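Local atomic coordinates of ferric-siderophore receptor protein (Streptomyces coelicolor, PDB entry 2X4L), a protein that probably binds ferric siderophores outside the cell membrane as the receptor component of an iron-uptake transporter. Residues K184-L189 and K226-N231; D33-T38 and G123-V128; L58-V63 and Y304-P309; T92-G95 and K100-V103; E104-L109 and D134-L139. All blocks are in the same frame, centred on the assembly; numbering follows the deposited sequence.

How the interactions relate
From the N terminus, 33-38 opens interaction 2 and 58-63 opens interaction 3. Interaction 4 then closes the short loop between 92-95 and 100-103, and 104-109 directly begins interaction 5. Returning at 123-128, the chain closes interaction 2, which encloses interaction 4 and crosses both 3 and 5; 134-139 closes interaction 5. Interaction 1 follows, joining 184-189 to 226-231, before 304-309 closes interaction 3 around 1, 4 and 5. Interactions 2, 4 and 5 gather around the five-stranded parallel sheet, with 5 touching both 2 and 4. Interaction 3 ties helix 52-60 to the final helix 304-320. Interaction 1 joins helix 173-195 to the mixed-sheet part and touches interaction 3.

Interaction 1. Residues K184-L189 and K226-N231; sequences KAAARL and KALGVN
Leu189 and Leu228 mark the nearest approach of the two backbones, their CA atoms 6.8 Å apart. Segment 184-189 is unbroken helix, an inner part of helix 173-195, whereas 226-231 contains the end of helix 220-227 and the chain that leaves it. That end is a Schellman motif: Gly229 has a phi of 109°, and its N bonds back to Lys226 O at 2.9 Å. A CB at these backbone angles would crowd the carbonyl O of Leu228, which explains the glycine.

Side chains on either side of Gly229 in sequence then meet the long helix, entirely through apolar packing. Leu189 is central. With CG anti to its backbone N (chi1 179°), it stretches across the gap and divides its methyls between two partners: CD2 lies 3.8 Å from Leu228 CD1, and CD1 lies 3.7 Å from Val230 CG2. The same CG2 methyl of Val230 approaches Leu189 CG at 4.0 Å, so it sits against the branch point as well as one arm. Both Leu228 and Val230 run roughly perpendicular to Leu189. One turn earlier, Ala186 offers its CB to Leu228 CD1 at 4.2 Å, and the fork of Leu228 lies beside the carbonyl O of Ala186.

Around this buried patch, Ala186 and Leu189 also touch Tyr224 and Phe225 of helix 220-227, while Val230 packs on Val201 as the chain enters strand 231-232, which runs parallel beside strand 200-206. Another side of helix 173-195 faces helix 304-320, where Ala185 rests on Leu311 and Arg188 forms salt bridges with Asp312 and Glu319.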
# COMPACT_ATOMS: atom_id res chain seq x y z
N LYS A 184 9.87 14.62 8.42
CA LYS A 184 9.63 14.93 9.82
C LYS A 184 8.98 13.70 10.52
O LYS A 184 9.38 13.36 11.68
CB LYS A 184 8.81 16.23 9.96
CG LYS A 184 8.53 16.52 11.40
CD LYS A 184 7.82 17.88 11.48
CE LYS A 184 7.54 18.31 12.93
NZ LYS A 184 7.02 19.78 12.91
N ALA A 185 8.02 13.08 9.87
CA ALA A 185 7.34 11.94 10.48
C ALA A 185 8.28 10.77 10.54
O ALA A 185 8.16 9.96 11.48
CB ALA A 185 6.10 11.56 9.64
N ALA A 186 9.18 10.59 9.57
CA ALA A 186 10.14 9.50 9.68
C ALA A 186 11.09 9.74 10.87
O ALA A 186 11.46 8.81 11.60
CB ALA A 186 11.01 9.36 8.35
N ALA A 187 11.57 11.00 11.04
CA ALA A 187 12.40 11.25 12.24
C ALA A 187 11.58 11.04 13.52
O ALA A 187 12.16 10.58 14.53
CB ALA A 187 12.93 12.67 12.18
N ARG A 188 10.29 11.38 13.50
CA ARG A 188 9.46 11.17 14.67
C ARG A 188 9.37 9.66 14.97
O ARG A 188 9.55 9.27 16.15
CB ARG A 188 8.05 11.69 14.37
CG ARG A 188 7.05 11.43 15.55
CD ARG A 188 5.58 11.76 15.12
NE ARG A 188 4.73 11.41 16.25
CZ ARG A 188 3.42 11.60 16.19
NH1 ARG A 188 2.90 12.13 15.07
NH2 ARG A 188 2.63 11.36 17.25
N LEU A 189 9.20 8.79 13.97
CA LEU A 189 9.12 7.33 14.26
C LEU A 189 10.46 6.83 14.70
O LEU A 189 10.52 6.03 15.63
CB LEU A 189 8.65 6.62 12.97
CG LEU A 189 8.55 5.11 13.13
CD1 LEU A 189 7.54 4.69 14.32
CD2 LEU A 189 8.06 4.55 11.80
N LYS A 226 11.04 -0.94 10.09
CA LYS A 226 12.14 -1.71 10.73
C LYS A 226 13.48 -0.98 10.66
O LYS A 226 14.21 -0.91 11.65
CB LYS A 226 12.26 -3.11 10.12
CG LYS A 226 13.36 -3.95 10.81
CD LYS A 226 13.42 -5.42 10.40
CE LYS A 226 14.12 -6.40 11.50
NZ LYS A 226 13.33 -6.97 12.70
N ALA A 227 13.78 -0.41 9.50
CA ALA A 227 15.04 0.34 9.31
C ALA A 227 15.08 1.54 10.24
O ALA A 227 16.20 1.93 10.67
CB ALA A 227 15.13 0.76 7.83
N LEU A 228 13.89 2.12 10.55
CA LEU A 228 13.84 3.31 11.42
C LEU A 228 13.88 2.86 12.88
O LEU A 228 13.99 3.71 13.80
CB LEU A 228 12.53 4.09 11.18
CG LEU A 228 12.46 4.72 9.77
CD1 LEU A 228 11.07 5.34 9.56
CD2 LEU A 228 13.46 5.85 9.70
N GLY A 229 13.93 1.56 13.15
CA GLY A 229 14.22 1.04 14.49
C GLY A 229 13.05 0.41 15.23
O GLY A 229 13.23 -0.05 16.34
N VAL A 230 11.92 0.28 14.57
CA VAL A 230 10.71 -0.32 15.20
C VAL A 230 10.98 -1.79 15.52
O VAL A 230 11.61 -2.48 14.69
CB VAL A 230 9.49 -0.17 14.33
CG1 VAL A 230 8.27 -0.88 14.94
CG2 VAL A 230 9.13 1.30 14.23
N ASN A 231 10.54 -2.22 16.69
CA ASN A 231 10.71 -3.61 17.17
C ASN A 231 9.48 -4.39 16.71
O ASN A 231 8.39 -4.28 17.30
CB ASN A 231 10.79 -3.54 18.71
CG ASN A 231 10.95 -4.88 19.35
OD1 ASN A 231 10.90 -5.91 18.67
ND2 ASN A 231 11.01 -4.90 20.71

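Interaction 2. Residues D33-T38 and G123-V128; sequences DDRGTT and GTLWSV
Arg35 lays its aliphatic chain against Gly123 and its guanidinium against Leu125. CG stands beside the backbone N (chi1 -66°), and a bend at chi3 (-63°) turns the guanidinium back over its own loop toward Asp33. Arg35 CD lies 3.6 Å from Gly123 O, while CG passes so near Gly123 CA that a CB on residue 123 would collide with it.

The guanidinium is fixed both along its rim and on a face. Its NE and NH2 both bond to Asp33 OD2, each at 3.0 Å, in a side-on salt bridge with the carboxylate close to the guanidinium plane. NH2 has a second partner in Ser142 OG. Water 1 also lies at the edge, taking a bond from NH1 at 2.8 Å and giving one to Gly123 O at 2.8 Å. Leu125 CD2 sits over one face, offset toward the rim, where Arg35 NH1 is 3.7 Å from Leu125 CD2. A methionine at Arg35 would probably leave Asp33 OD2 without its charged mate and break the water bridge to Gly123 O.

The other oxygen of Asp33, OD1, collects three donors: Arg35 N at 2.9 Å, from well above the carboxylate plane, and the N and OG1 of Thr37. OD2 is held further by the backbone N of Ala144 in strand 142-146. The bond from Arg35 N makes an Asx turn, superimposed on the type I turn Asp33-Gly36. With Gly36 at positive phi and Asp33 N bonded to Thr37 O, this is the type I turn plus G1 bulge of a beta hairpin, here joining strands 29-32 and 38-41.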
# COMPACT_ATOMS: atom_id res chain seq x y z
N ASP A 33 10.54 1.96 -16.33
CA ASP A 33 9.95 1.48 -15.09
C ASP A 33 10.77 0.43 -14.32
O ASP A 33 11.96 0.19 -14.67
CB ASP A 33 8.51 0.93 -15.33
CG ASP A 33 8.49 -0.49 -15.99
OD1 ASP A 33 9.59 -1.06 -16.21
OD2 ASP A 33 7.43 -1.06 -16.20
N ASP A 34 10.19 -0.15 -13.30
CA ASP A 34 10.97 -1.04 -12.40
C ASP A 34 11.06 -2.46 -12.88
O ASP A 34 11.68 -3.35 -12.17
CB ASP A 34 10.39 -1.03 -10.99
CG ASP A 34 10.64 0.29 -10.31
OD1 ASP A 34 11.65 1.00 -10.65
OD2 ASP A 34 9.90 0.55 -9.35
N ARG A 35 10.51 -2.72 -14.07
CA ARG A 35 10.77 -3.95 -14.76
C ARG A 35 11.94 -3.70 -15.70
O ARG A 35 12.32 -4.56 -16.46
CB ARG A 35 9.58 -4.42 -15.61
CG ARG A 35 8.36 -4.79 -14.73
CD ARG A 35 7.20 -5.11 -15.62
NE ARG A 35 6.82 -3.95 -16.39
CZ ARG A 35 5.85 -3.90 -17.32
NH1 ARG A 35 5.14 -4.94 -17.63
NH2 ARG A 35 5.65 -2.73 -17.97
N GLY A 36 12.45 -2.46 -15.78
CA GLY A 36 13.56 -2.17 -16.73
C GLY A 36 13.09 -1.84 -18.17
O GLY A 36 13.91 -1.68 -19.10
N THR A 37 11.78 -1.67 -18.34
CA THR A 37 11.29 -1.36 -19.66
C THR A 37 11.04 0.13 -19.83
O THR A 37 10.52 0.81 -18.96
CB THR A 37 10.10 -2.20 -20.06
OG1 THR A 37 9.05 -1.98 -19.18
CG2 THR A 37 10.43 -3.62 -20.03
N THR A 38 11.43 0.65 -20.99
CA THR A 38 11.33 2.07 -21.25
C THR A 38 10.18 2.29 -22.18
O THR A 38 10.20 1.82 -23.36
CB THR A 38 12.60 2.67 -21.89
OG1 THR A 38 13.67 2.52 -20.98
CG2 THR A 38 12.40 4.17 -22.18
N GLY A 123 7.74 -9.14 -12.17
CA GLY A 123 7.09 -7.94 -12.70
C GLY A 123 5.60 -8.11 -13.01
O GLY A 123 5.08 -7.34 -13.72
N THR A 124 4.93 -9.07 -12.37
CA THR A 124 3.49 -9.24 -12.56
C THR A 124 2.74 -7.90 -12.31
O THR A 124 3.00 -7.22 -11.29
CB THR A 124 2.99 -10.23 -11.55
OG1 THR A 124 3.64 -11.49 -11.75
CG2 THR A 124 1.47 -10.51 -11.70
N LEU A 125 1.90 -7.49 -13.26
CA LEU A 125 1.17 -6.20 -13.08
C LEU A 125 0.07 -6.37 -12.04
O LEU A 125 -0.89 -7.13 -12.26
CB LEU A 125 0.58 -5.72 -14.42
CG LEU A 125 1.65 -5.42 -15.51
CD1 LEU A 125 0.94 -4.91 -16.77
CD2 LEU A 125 2.68 -4.43 -14.98
N TRP A 126 0.22 -5.68 -10.91
CA TRP A 126 -0.73 -5.90 -9.80
C TRP A 126 -2.14 -5.51 -10.18
O TRP A 126 -2.41 -4.42 -10.74
CB TRP A 126 -0.28 -5.01 -8.64
CG TRP A 126 -1.11 -5.17 -7.36
CD1 TRP A 126 -1.80 -4.19 -6.75
CD2 TRP A 126 -1.20 -6.33 -6.50
NE1 TRP A 126 -2.32 -4.66 -5.55
CE2 TRP A 126 -1.92 -5.94 -5.37
CE3 TRP A 126 -0.66 -7.65 -6.54
CZ2 TRP A 126 -2.20 -6.81 -4.32
CZ3 TRP A 126 -0.93 -8.54 -5.49
CH2 TRP A 126 -1.68 -8.09 -4.38
N SER A 127 -3.04 -6.45 -9.95
CA SER A 127 -4.49 -6.29 -10.08
C SER A 127 -4.99 -6.38 -11.53
O SER A 127 -6.21 -6.28 -11.75
CB SER A 127 -4.96 -4.94 -9.42
OG SER A 127 -6.35 -5.01 -9.07
N VAL A 128 -4.11 -6.56 -12.50
CA VAL A 128 -4.54 -6.73 -13.90
C VAL A 128 -4.94 -8.20 -13.93
O VAL A 128 -4.15 -9.08 -13.58
CB VAL A 128 -3.40 -6.42 -14.89
CG1 VAL A 128 -3.86 -6.75 -16.30
CG2 VAL A 128 -3.09 -4.94 -14.85
O HOH W 1 4.86 -7.54 -16.50

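Interaction 3. Residues L58-V63 and Y304-P309; sequences LFDYGV and YDKCTP
Asp60, in the last turn of helix 52-60, directs its carboxylate at Lys306. Its OD2 receives Lys306 NZ at 2.8 Å on the syn side, 16° out of the carboxylate plane, while the bond from NZ to OD1 is weak at 3.2 Å. Bends at chi2 and chi4 fold the lysine chain so that NZ returns to OD2; Lys306 CG lies 3.3 Å from Asp60 OD2. Asp305 OD2 stands 3.6 Å from Asp60 OD2; NZ probably offsets this repulsion, since it also bonds Asp305 OD2, from above that carboxylate's plane, and pairs with Asp85. A leucine in place of Lys306 would probably leave these three carboxylates crowded together without their shared positive charge.

The network joins the helix following strand 48-51 of the parallel sheet to the final helix, 304-320, which returns from the mixed sheet. Ser303, just before that helix, adds its OG to Asp60 OD2.

Next comes Tyr61, whose OH accepts a nearly straight bond from Tyr304 N (3.1 Å, 161°) in the first turn of helix 304-320. The hydroxyl also lies 3.2 Å from Tyr304 CD2. Gly62, at positive phi, completes the Schellman motif ending helix 52-60: its N bonds Phe59 O, and Val63 N bonds Leu58 O.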
# COMPACT_ATOMS: atom_id res chain seq x y z
N LEU A 58 -0.91 9.57 -7.86
CA LEU A 58 -0.74 10.58 -8.92
C LEU A 58 -1.65 11.78 -8.66
O LEU A 58 -1.20 12.93 -8.91
CB LEU A 58 -1.14 9.99 -10.29
CG LEU A 58 -0.11 8.97 -10.72
CD1 LEU A 58 -0.52 8.21 -11.99
CD2 LEU A 58 1.24 9.62 -11.00
N PHE A 59 -2.87 11.57 -8.14
CA PHE A 59 -3.78 12.67 -7.80
C PHE A 59 -3.10 13.68 -6.84
O PHE A 59 -3.30 14.94 -7.00
CB PHE A 59 -5.03 12.11 -7.14
CG PHE A 59 -6.05 13.17 -6.81
CD1 PHE A 59 -6.98 13.58 -7.78
CD2 PHE A 59 -6.05 13.79 -5.57
CE1 PHE A 59 -7.87 14.58 -7.49
CE2 PHE A 59 -6.97 14.84 -5.26
CZ PHE A 59 -7.90 15.20 -6.26
N ASP A 60 -2.36 13.18 -5.84
CA ASP A 60 -1.72 14.11 -4.89
C ASP A 60 -0.60 14.96 -5.51
O ASP A 60 -0.11 15.94 -4.89
CB ASP A 60 -1.15 13.26 -3.75
CG ASP A 60 -2.19 12.80 -2.81
OD1 ASP A 60 -3.37 13.17 -2.89
OD2 ASP A 60 -1.84 12.01 -1.90
N TYR A 61 -0.14 14.54 -6.70
CA TYR A 61 0.80 15.37 -7.49
C TYR A 61 0.11 16.08 -8.63
O TYR A 61 0.79 16.55 -9.49
CB TYR A 61 1.84 14.42 -8.05
CG TYR A 61 2.63 13.77 -6.94
CD1 TYR A 61 3.24 14.56 -5.94
CD2 TYR A 61 2.78 12.37 -6.84
CE1 TYR A 61 3.98 13.99 -4.89
CE2 TYR A 61 3.56 11.81 -5.77
CZ TYR A 61 4.16 12.66 -4.81
OH TYR A 61 4.85 12.06 -3.76
N GLY A 62 -1.23 16.12 -8.62
CA GLY A 62 -1.99 16.85 -9.62
C GLY A 62 -1.97 16.24 -10.99
O GLY A 62 -2.24 16.99 -11.96
N VAL A 63 -1.79 14.91 -11.06
CA VAL A 63 -1.88 14.21 -12.35
C VAL A 63 -3.18 13.44 -12.37
O VAL A 63 -3.38 12.59 -11.53
CB VAL A 63 -0.68 13.31 -12.49
CG1 VAL A 63 -0.82 12.25 -13.64
CG2 VAL A 63 0.61 14.21 -12.65
N TYR A 304 4.02 11.12 -0.93
CA TYR A 304 4.46 11.49 0.43
C TYR A 304 3.29 11.86 1.30
O TYR A 304 3.28 11.47 2.50
CB TYR A 304 5.55 12.62 0.40
CG TYR A 304 6.83 12.12 -0.24
CD1 TYR A 304 7.68 11.21 0.42
CD2 TYR A 304 7.14 12.47 -1.58
CE1 TYR A 304 8.84 10.69 -0.21
CE2 TYR A 304 8.28 11.97 -2.18
CZ TYR A 304 9.14 11.15 -1.50
OH TYR A 304 10.23 10.64 -2.11
N ASP A 305 2.28 12.50 0.74
CA ASP A 305 1.13 12.91 1.47
C ASP A 305 0.47 11.71 2.14
O ASP A 305 0.01 11.79 3.28
CB ASP A 305 0.17 13.57 0.48
CG ASP A 305 -1.01 13.98 1.10
OD1 ASP A 305 -1.19 15.18 1.27
OD2 ASP A 305 -1.70 13.07 1.55
N LYS A 306 0.29 10.68 1.36
CA LYS A 306 -0.39 9.51 1.94
C LYS A 306 0.45 8.55 2.72
O LYS A 306 -0.06 7.68 3.44
CB LYS A 306 -1.11 8.74 0.82
CG LYS A 306 -2.23 9.49 0.15
CD LYS A 306 -3.37 9.78 1.09
CE LYS A 306 -4.45 10.68 0.41
NZ LYS A 306 -3.87 12.05 0.02
N CYS A 307 1.76 8.72 2.66
CA CYS A 307 2.63 7.87 3.51
C CYS A 307 3.02 8.52 4.83
O CYS A 307 3.42 7.87 5.77
CB CYS A 307 3.94 7.53 2.74
SG CYS A 307 3.54 6.21 1.47
N THR A 308 2.96 9.85 4.89
CA THR A 308 3.21 10.59 6.13
C THR A 308 2.36 10.07 7.27
O THR A 308 2.85 9.78 8.39
CB THR A 308 3.11 12.10 5.95
OG1 THR A 308 4.09 12.49 5.01
CG2 THR A 308 3.38 12.94 7.26
N PRO A 309 1.02 9.81 7.05
CA PRO A 309 0.23 9.33 8.18
C PRO A 309 0.64 7.94 8.63
O PRO A 309 0.43 7.53 9.77
CB PRO A 309 -1.23 9.40 7.65
CG PRO A 309 -1.20 10.39 6.61
CD PRO A 309 0.17 10.35 5.96

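Interaction 4. Residues T92-G95 and K100-V103; sequences TVLG and KLNV
Gly95 and Lys100 bring the two backbones together, CA to CA 4.7 Å, and Asn102 N closes the loop between them with a bond to Leu94 O (2.9 Å, 156°). The donor is tilted 32° from the carbonyl plane. Leu101 CA makes a CA-H...O contact with the same Leu94 O, and Gly95 CA makes another with Lys100 O at 3.4 Å. A CB on residue 95 would run into that carbonyl oxygen, so glycine is what permits the approach.

This is the link of a beta-alpha-beta crossover: strand 92-95, at the edge of the parallel sheet, leads through helix 103-108 to strand 113-118. Asn102 is the N-cap of the helix. A chi1 of -175° sets its CG beside the carbonyl carbon, and OD1 accepts from Lys105 N, while its CB lies 3.7 Å from Leu94 O.

Leu94 and Leu101 run alongside each other in the same direction, with Leu94 CD1 4.2 Å from Leu101 CD2. Both rest on Tyr106 of the helix. The side chain of Lys100 contributes only its base, CB at 4.0 Å from Gly95 CA; its bent chain leads elsewhere, to a salt bridge between NZ and Glu97.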
# COMPACT_ATOMS: atom_id res chain seq x y z
N THR A 92 -13.40 6.68 -14.55
CA THR A 92 -14.19 5.50 -14.89
C THR A 92 -13.61 4.32 -14.12
O THR A 92 -12.44 4.02 -14.26
CB THR A 92 -14.07 5.22 -16.41
OG1 THR A 92 -14.72 6.32 -17.13
CG2 THR A 92 -14.75 3.87 -16.77
N VAL A 93 -14.45 3.65 -13.33
CA VAL A 93 -14.03 2.51 -12.59
C VAL A 93 -14.23 1.27 -13.50
O VAL A 93 -15.36 0.92 -13.89
CB VAL A 93 -14.90 2.38 -11.32
CG1 VAL A 93 -14.58 1.12 -10.53
CG2 VAL A 93 -14.62 3.59 -10.39
N LEU A 94 -13.09 0.60 -13.80
CA LEU A 94 -13.07 -0.53 -14.70
C LEU A 94 -13.26 -1.83 -13.94
O LEU A 94 -13.54 -2.88 -14.55
CB LEU A 94 -11.71 -0.53 -15.42
CG LEU A 94 -11.55 0.70 -16.32
CD1 LEU A 94 -10.06 0.70 -16.82
CD2 LEU A 94 -12.46 0.67 -17.55
N GLY A 95 -13.04 -1.79 -12.62
CA GLY A 95 -13.16 -2.95 -11.75
C GLY A 95 -13.07 -2.34 -10.33
O GLY A 95 -12.27 -1.39 -10.14
N LYS A 100 -9.74 -7.23 -11.27
CA LYS A 100 -10.90 -7.04 -12.14
C LYS A 100 -10.71 -5.79 -13.02
O LYS A 100 -10.32 -4.73 -12.54
CB LYS A 100 -12.12 -6.75 -11.24
CG LYS A 100 -12.66 -8.03 -10.49
CD LYS A 100 -13.76 -8.72 -11.36
CE LYS A 100 -14.51 -9.93 -10.70
NZ LYS A 100 -13.51 -11.02 -10.41
N LEU A 101 -10.90 -5.98 -14.32
CA LEU A 101 -10.63 -4.86 -15.27
C LEU A 101 -11.39 -5.13 -16.56
O LEU A 101 -11.06 -6.11 -17.28
CB LEU A 101 -9.11 -4.70 -15.52
CG LEU A 101 -8.62 -3.40 -16.19
CD1 LEU A 101 -7.08 -3.33 -16.19
CD2 LEU A 101 -9.17 -3.27 -17.66
N ASN A 102 -12.50 -4.44 -16.82
CA ASN A 102 -13.29 -4.78 -17.98
C ASN A 102 -12.60 -4.28 -19.26
O ASN A 102 -12.30 -3.09 -19.40
CB ASN A 102 -14.65 -4.12 -17.85
CG ASN A 102 -15.57 -4.52 -18.97
OD1 ASN A 102 -15.43 -4.02 -20.09
ND2 ASN A 102 -16.52 -5.40 -18.72
N VAL A 103 -12.24 -5.21 -20.17
CA VAL A 103 -11.38 -4.79 -21.32
C VAL A 103 -12.10 -3.94 -22.30
O VAL A 103 -11.47 -3.00 -22.85
CB VAL A 103 -10.82 -6.07 -22.02
CG1 VAL A 103 -10.00 -5.69 -23.25
CG2 VAL A 103 -10.01 -6.92 -21.04

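Interaction 5. Residues E104-L109 and D134-L139; sequences EKYASL and DKVAKL
Tyr106 provides most of the apolar contact, fitting its ring against Val136 and Leu139 of the neighbouring helix. The axes of helix segments 104-108 and 134-139 run nearly parallel, 7° apart in direction, with a closest approach of 10.3 Å. A chi1 of 176° swings the ring away from the backbone N of Tyr106 and presents one side of it: CE2 meets Val136 CG1 at 3.7 Å and Leu139 CB at 3.8 Å, and CD2 meets Leu139 CD1 at 3.8 Å. The ring crosses Val136 at about a right angle, whereas the Tyr106 and Leu139 side chains run antiparallel alongside each other. Ala107 adds its CB, 4.1 Å from Leu139 CD1, so the leucine touches two successive residues.

The polar part of the contact centres on Val136 O. It sits in the plane of the Tyr106 ring, at the edge beside CE2 and 3.6 Å from it. No direct hydrogen bond joins the segments; water 2 links them, accepting from Tyr106 OH at 2.8 Å and donating to Val136 O at 2.7 Å. That oxygen also accepts Leu139 N within its own helix.

Both helices lie against the parallel sheet. Tyr106 touches Leu94, Val49 and Leu114 on strands 92-95, 48-51 and 113-118, and Val136 likewise meets Leu114. Val103, at the start of helix 103-108, packs on the same Val136 and Leu139.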
# COMPACT_ATOMS: atom_id res chain seq x y z
N GLU A 104 -13.40 -4.21 -22.53
CA GLU A 104 -14.15 -3.39 -23.49
C GLU A 104 -14.25 -1.96 -22.97
O GLU A 104 -14.09 -1.02 -23.76
CB GLU A 104 -15.55 -3.95 -23.72
CG GLU A 104 -15.57 -5.35 -24.43
CD GLU A 104 -17.02 -5.97 -24.53
OE1 GLU A 104 -18.07 -5.27 -24.38
OE2 GLU A 104 -17.11 -7.20 -24.79
N LYS A 105 -14.54 -1.79 -21.68
CA LYS A 105 -14.67 -0.43 -21.16
C LYS A 105 -13.30 0.21 -21.11
O LYS A 105 -13.16 1.45 -21.30
CB LYS A 105 -15.25 -0.51 -19.74
CG LYS A 105 -15.60 0.81 -19.21
CD LYS A 105 -16.83 1.32 -20.11
CE LYS A 105 -17.67 2.31 -19.34
NZ LYS A 105 -17.45 1.96 -17.93
N TYR A 106 -12.19 -0.57 -20.86
CA TYR A 106 -10.86 0.01 -20.91
C TYR A 106 -10.57 0.59 -22.33
O TYR A 106 -10.07 1.67 -22.42
CB TYR A 106 -9.90 -1.12 -20.57
CG TYR A 106 -8.44 -0.82 -20.64
CD1 TYR A 106 -7.90 0.31 -20.05
CD2 TYR A 106 -7.55 -1.67 -21.34
CE1 TYR A 106 -6.51 0.56 -20.11
CE2 TYR A 106 -6.20 -1.43 -21.38
CZ TYR A 106 -5.67 -0.32 -20.73
OH TYR A 106 -4.33 0.03 -20.75
N ALA A 107 -10.88 -0.22 -23.37
CA ALA A 107 -10.67 0.28 -24.72
C ALA A 107 -11.41 1.58 -24.99
O ALA A 107 -10.88 2.46 -25.70
CB ALA A 107 -11.15 -0.74 -25.71
N SER A 108 -12.62 1.70 -24.43
CA SER A 108 -13.45 2.89 -24.63
C SER A 108 -12.79 4.18 -24.10
O SER A 108 -13.19 5.30 -24.50
CB SER A 108 -14.86 2.68 -24.08
OG SER A 108 -14.83 2.98 -22.73
N LEU A 109 -11.78 4.06 -23.21
CA LEU A 109 -11.08 5.23 -22.66
C LEU A 109 -9.99 5.67 -23.56
O LEU A 109 -9.32 6.65 -23.21
CB LEU A 109 -10.51 4.94 -21.22
CG LEU A 109 -11.61 4.43 -20.24
CD1 LEU A 109 -10.93 4.24 -18.94
CD2 LEU A 109 -12.72 5.47 -20.02
N ASP A 134 -3.18 -10.30 -21.36
CA ASP A 134 -2.72 -10.15 -22.74
C ASP A 134 -3.61 -9.24 -23.55
O ASP A 134 -3.11 -8.39 -24.31
CB ASP A 134 -2.61 -11.55 -23.38
CG ASP A 134 -4.00 -12.30 -23.46
OD1 ASP A 134 -4.81 -12.31 -22.50
OD2 ASP A 134 -4.28 -12.96 -24.52
N LYS A 135 -4.91 -9.34 -23.33
CA LYS A 135 -5.84 -8.42 -24.03
C LYS A 135 -5.64 -7.00 -23.60
O LYS A 135 -5.62 -6.09 -24.43
CB LYS A 135 -7.30 -8.86 -23.75
CG LYS A 135 -7.66 -10.25 -24.14
CD LYS A 135 -9.07 -10.54 -23.70
CE LYS A 135 -9.50 -11.93 -24.25
NZ LYS A 135 -10.90 -12.22 -23.84
N VAL A 136 -5.49 -6.82 -22.30
CA VAL A 136 -5.21 -5.50 -21.76
C VAL A 136 -3.94 -4.99 -22.35
O VAL A 136 -3.88 -3.80 -22.71
CB VAL A 136 -5.09 -5.60 -20.25
CG1 VAL A 136 -4.54 -4.25 -19.63
CG2 VAL A 136 -6.48 -5.93 -19.73
N ALA A 137 -2.88 -5.80 -22.42
CA ALA A 137 -1.59 -5.26 -22.94
C ALA A 137 -1.57 -4.79 -24.37
O ALA A 137 -0.74 -3.93 -24.74
CB ALA A 137 -0.47 -6.37 -22.80
N LYS A 138 -2.51 -5.28 -25.18
CA LYS A 138 -2.59 -4.88 -26.57
C LYS A 138 -2.94 -3.41 -26.67
O LYS A 138 -2.54 -2.80 -27.68
CB LYS A 138 -3.59 -5.68 -27.40
CG LYS A 138 -3.37 -7.20 -27.49
CD LYS A 138 -1.99 -7.51 -27.95
CE LYS A 138 -1.94 -8.96 -28.42
NZ LYS A 138 -0.58 -9.29 -28.75
N LEU A 139 -3.74 -2.90 -25.72
CA LEU A 139 -4.34 -1.58 -25.89
C LEU A 139 -3.53 -0.40 -25.44
O LEU A 139 -3.76 0.72 -25.89
CB LEU A 139 -5.67 -1.55 -25.17
CG LEU A 139 -6.71 -2.40 -25.90
CD1 LEU A 139 -7.79 -2.91 -24.97
CD2 LEU A 139 -7.32 -1.58 -27.09
O HOH W 2 -2.49 -1.99 -21.29